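Local coordinates for choloylglycine hydrolase (Clostridium perfringens, PDB 2BJF) that hydrolyses the amide bond of glycine- and taurine-conjugated bile salts, releasing the free bile acid and the amino acid, at the interface of chains A and B. Sequence-based numbering; all coordinates share one arbitrary frame. Chains: chain A/B, Choloylglycine hydrolase.

The interface of chains A and B. Residues chain A 294-295, 297, 323-325; chain B 249-250, 292, 297-299.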
loop_
_atom_site.group_PDB
_atom_site.type_symbol
_atom_site.label_atom_id
_atom_site.label_comp_id
_atom_site.label_asym_id
_atom_site.label_seq_id
_atom_site.Cartn_x
_atom_site.Cartn_y
_atom_site.Cartn_z
ATOM N N TYR A 294 20.488 12.143 16.921
ATOM C CA TYR A 294 20.668 10.792 16.391
ATOM C C TYR A 294 21.670 10.004 17.238
ATOM O O TYR A 294 21.466 8.820 17.519
ATOM C CB TYR A 294 21.119 10.828 14.923
ATOM C CG TYR A 294 20.919 9.505 14.221
ATOM C CD1 TYR A 294 19.742 9.242 13.522
ATOM C CD2 TYR A 294 21.894 8.506 14.275
ATOM C CE1 TYR A 294 19.540 8.021 12.886
ATOM C CE2 TYR A 294 21.700 7.280 13.644
ATOM C CZ TYR A 294 20.520 7.047 12.953
ATOM O OH TYR A 294 20.317 5.841 12.326
ATOM N N GLU A 295 22.737 10.683 17.653
ATOM C CA GLU A 295 23.820 10.070 18.417
ATOM C C GLU A 295 23.469 9.889 19.894
ATOM O O GLU A 295 23.837 8.882 20.502
ATOM C CB GLU A 295 25.096 10.908 18.286
ATOM C CG GLU A 295 25.685 10.963 16.875
ATOM C CD GLU A 295 25.147 12.111 16.020
ATOM O OE1 GLU A 295 24.138 12.755 16.392
ATOM O OE2 GLU A 295 25.750 12.370 14.960
ATOM N N ASN A 297 20.196 9.975 22.439
ATOM C CA ASN A 297 18.744 10.025 22.572
ATOM C C ASN A 297 18.217 10.614 23.883
ATOM O O ASN A 297 17.012 10.852 24.004
ATOM C CB ASN A 297 18.117 8.651 22.295
ATOM C CG ASN A 297 18.512 7.601 23.319
ATOM O OD1 ASN A 297 19.592 7.656 23.908
ATOM N ND2 ASN A 297 17.636 6.624 23.523
ATOM N N LEU A 323 26.373 10.012 23.364
ATOM C CA LEU A 323 25.355 9.183 24.015
ATOM C C LEU A 323 25.490 9.192 25.538
ATOM O O LEU A 323 26.564 8.916 26.081
ATOM C CB LEU A 323 25.385 7.748 23.468
ATOM C CG LEU A 323 24.332 6.747 23.967
ATOM C CD1 LEU A 323 22.912 7.211 23.659
ATOM C CD2 LEU A 323 24.582 5.368 23.373
ATOM N N SER A 324 24.392 9.530 26.210
ATOM C CA SER A 324 24.348 9.584 27.668
ATOM C C SER A 324 23.589 8.387 28.229
ATOM O O SER A 324 22.371 8.269 28.058
ATOM C CB SER A 324 23.717 10.895 28.142
ATOM O OG SER A 324 23.624 10.939 29.557
ATOM N N ILE A 325 24.327 7.507 28.900
ATOM C CA ILE A 325 23.776 6.276 29.462
ATOM C C ILE A 325 23.740 6.366 30.986
ATOM O O ILE A 325 24.684 6.859 31.609
ATOM C CB ILE A 325 24.603 5.035 29.018
ATOM C CG1 ILE A 325 24.533 4.863 27.495
ATOM C CG2 ILE A 325 24.123 3.762 29.727
ATOM C CD1 ILE A 325 25.550 3.880 26.923
ATOM N N LEU B 249 25.543 0.978 19.415
ATOM C CA LEU B 249 24.391 0.791 20.300
ATOM C C LEU B 249 23.135 1.564 19.884
ATOM O O LEU B 249 22.045 0.991 19.819
ATOM C CB LEU B 249 24.766 1.137 21.747
ATOM C CG LEU B 249 23.707 0.942 22.838
ATOM C CD1 LEU B 249 23.253 -0.510 22.925
ATOM C CD2 LEU B 249 24.238 1.415 24.181
ATOM N N ILE B 250 23.287 2.855 19.601
ATOM C CA ILE B 250 22.132 3.705 19.311
ATOM C C ILE B 250 21.397 3.310 18.021
ATOM O O ILE B 250 20.184 3.491 17.918
ATOM C CB ILE B 250 22.490 5.228 19.337
ATOM C CG1 ILE B 250 21.236 6.086 19.551
ATOM C CG2 ILE B 250 23.250 5.654 18.079
ATOM C CD1 ILE B 250 20.538 5.865 20.889
ATOM N N ASN B 292 15.550 1.086 27.524
ATOM C CA ASN B 292 14.773 2.262 27.897
ATOM C C ASN B 292 13.288 1.902 27.927
ATOM O O ASN B 292 12.922 0.765 27.618
ATOM C CB ASN B 292 15.081 3.466 26.993
ATOM C CG ASN B 292 14.657 3.261 25.542
ATOM O OD1 ASN B 292 14.018 2.268 25.187
ATOM N ND2 ASN B 292 15.015 4.219 24.692
ATOM N N ASN B 297 13.040 7.583 27.989
ATOM C CA ASN B 297 13.808 7.173 26.818
ATOM C C ASN B 297 15.325 7.107 27.010
ATOM O O ASN B 297 16.030 6.604 26.130
ATOM C CB ASN B 297 13.444 8.024 25.593
ATOM C CG ASN B 297 13.828 9.485 25.750
ATOM O OD1 ASN B 297 13.867 10.021 26.858
ATOM N ND2 ASN B 297 14.100 10.142 24.629
ATOM N N GLN B 298 15.835 7.595 28.144
ATOM C CA GLN B 298 17.263 7.425 28.421
ATOM C C GLN B 298 17.594 5.948 28.611
ATOM O O GLN B 298 16.903 5.232 29.343
ATOM C CB GLN B 298 17.758 8.232 29.628
ATOM C CG GLN B 298 19.292 8.185 29.723
ATOM C CD GLN B 298 19.884 8.791 30.984
ATOM O OE1 GLN B 298 19.281 8.772 32.058
ATOM N NE2 GLN B 298 21.098 9.311 30.858
ATOM N N ILE B 299 18.651 5.509 27.936
ATOM C CA ILE B 299 19.123 4.133 28.019
ATOM C C ILE B 299 19.784 3.876 29.374
ATOM O O ILE B 299 20.665 4.626 29.801
ATOM C CB ILE B 299 20.089 3.804 26.851
ATOM C CG1 ILE B 299 19.331 3.834 25.516
ATOM C CG2 ILE B 299 20.772 2.447 27.063
ATOM C CD1 ILE B 299 20.222 3.961 24.293
HETATM O O HOH W 1 20.235 7.410 26.523
#
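This patch belongs to a two-fold symmetric subunit interface of an N-terminal nucleophile (Ntn) hydrolase of the choloylglycine hydrolase family. The enzyme is a homotetramer, a dimer of dimers. The patch joins loop residues 294, 295 and 297 and the segment 323-325 of chain A to the start of helix 249-257, B:Asn292 near the end of strand 288-293, and the segment 297-299 of chain B. Its centre lies about 21 Å from the catalytic A:Cys2, so its role is probably in assembly rather than in catalysis.

Apolar contacts come mainly from the helix start. The CD1 methyl of B:Ile250 lies against the amide of A:Asn297, 3.6 Å from CG, as the two side chains run past each other in opposite directions. CG1 of B:Ile250 is anti to the backbone N (chi1 -159°). It rests on the carbonyl of A:Tyr294, while CD1 also touches A:Leu323 CD1. CD2 of B:Leu249 meets A:Ile325 CD1 tip to tip, at 3.9 Å. The same methyl touches CD2 of A:Leu323; the two leucine side chains cross nearly at right angles. The side chain of B:Ile299 also crosses A:Asn297 roughly perpendicularly, its CD1 near the amide.

A water bridges the two chains. Water 1 lies 2.7 Å from A:Asn297 OD1 and 2.8 Å from the carbonyl O of A:Ser324. It also meets the backbone N of B:Ile299 in a nearly straight bond (170° at H). With chi1 at 65°, CG of A:Asn297 is wedged between its own N and C; the amide presents OD1 to the water and ND2 towards the B:Asn297 carbonyl. The extended B:Gln298 adds a weak hydrogen bond from NE2 to A:Ser324 O, 3.2 Å.

A:Asn297 ND2 lies 3.1 Å from B:Asn297 O, and B:Asn297 ND2 approaches A:Asn297 O in the same way. Neither amide hydrogen is aimed at that oxygen, so the pairs are close approaches and not hydrogen bonds. Within chain B, B:Asn292 ND2 donates to B:Asn297 O at 3.0 Å. The donor stands above the carbonyl plane, and the bond probably helps to fix the B:Asn297 carbonyl beside the A:Asn297 amide.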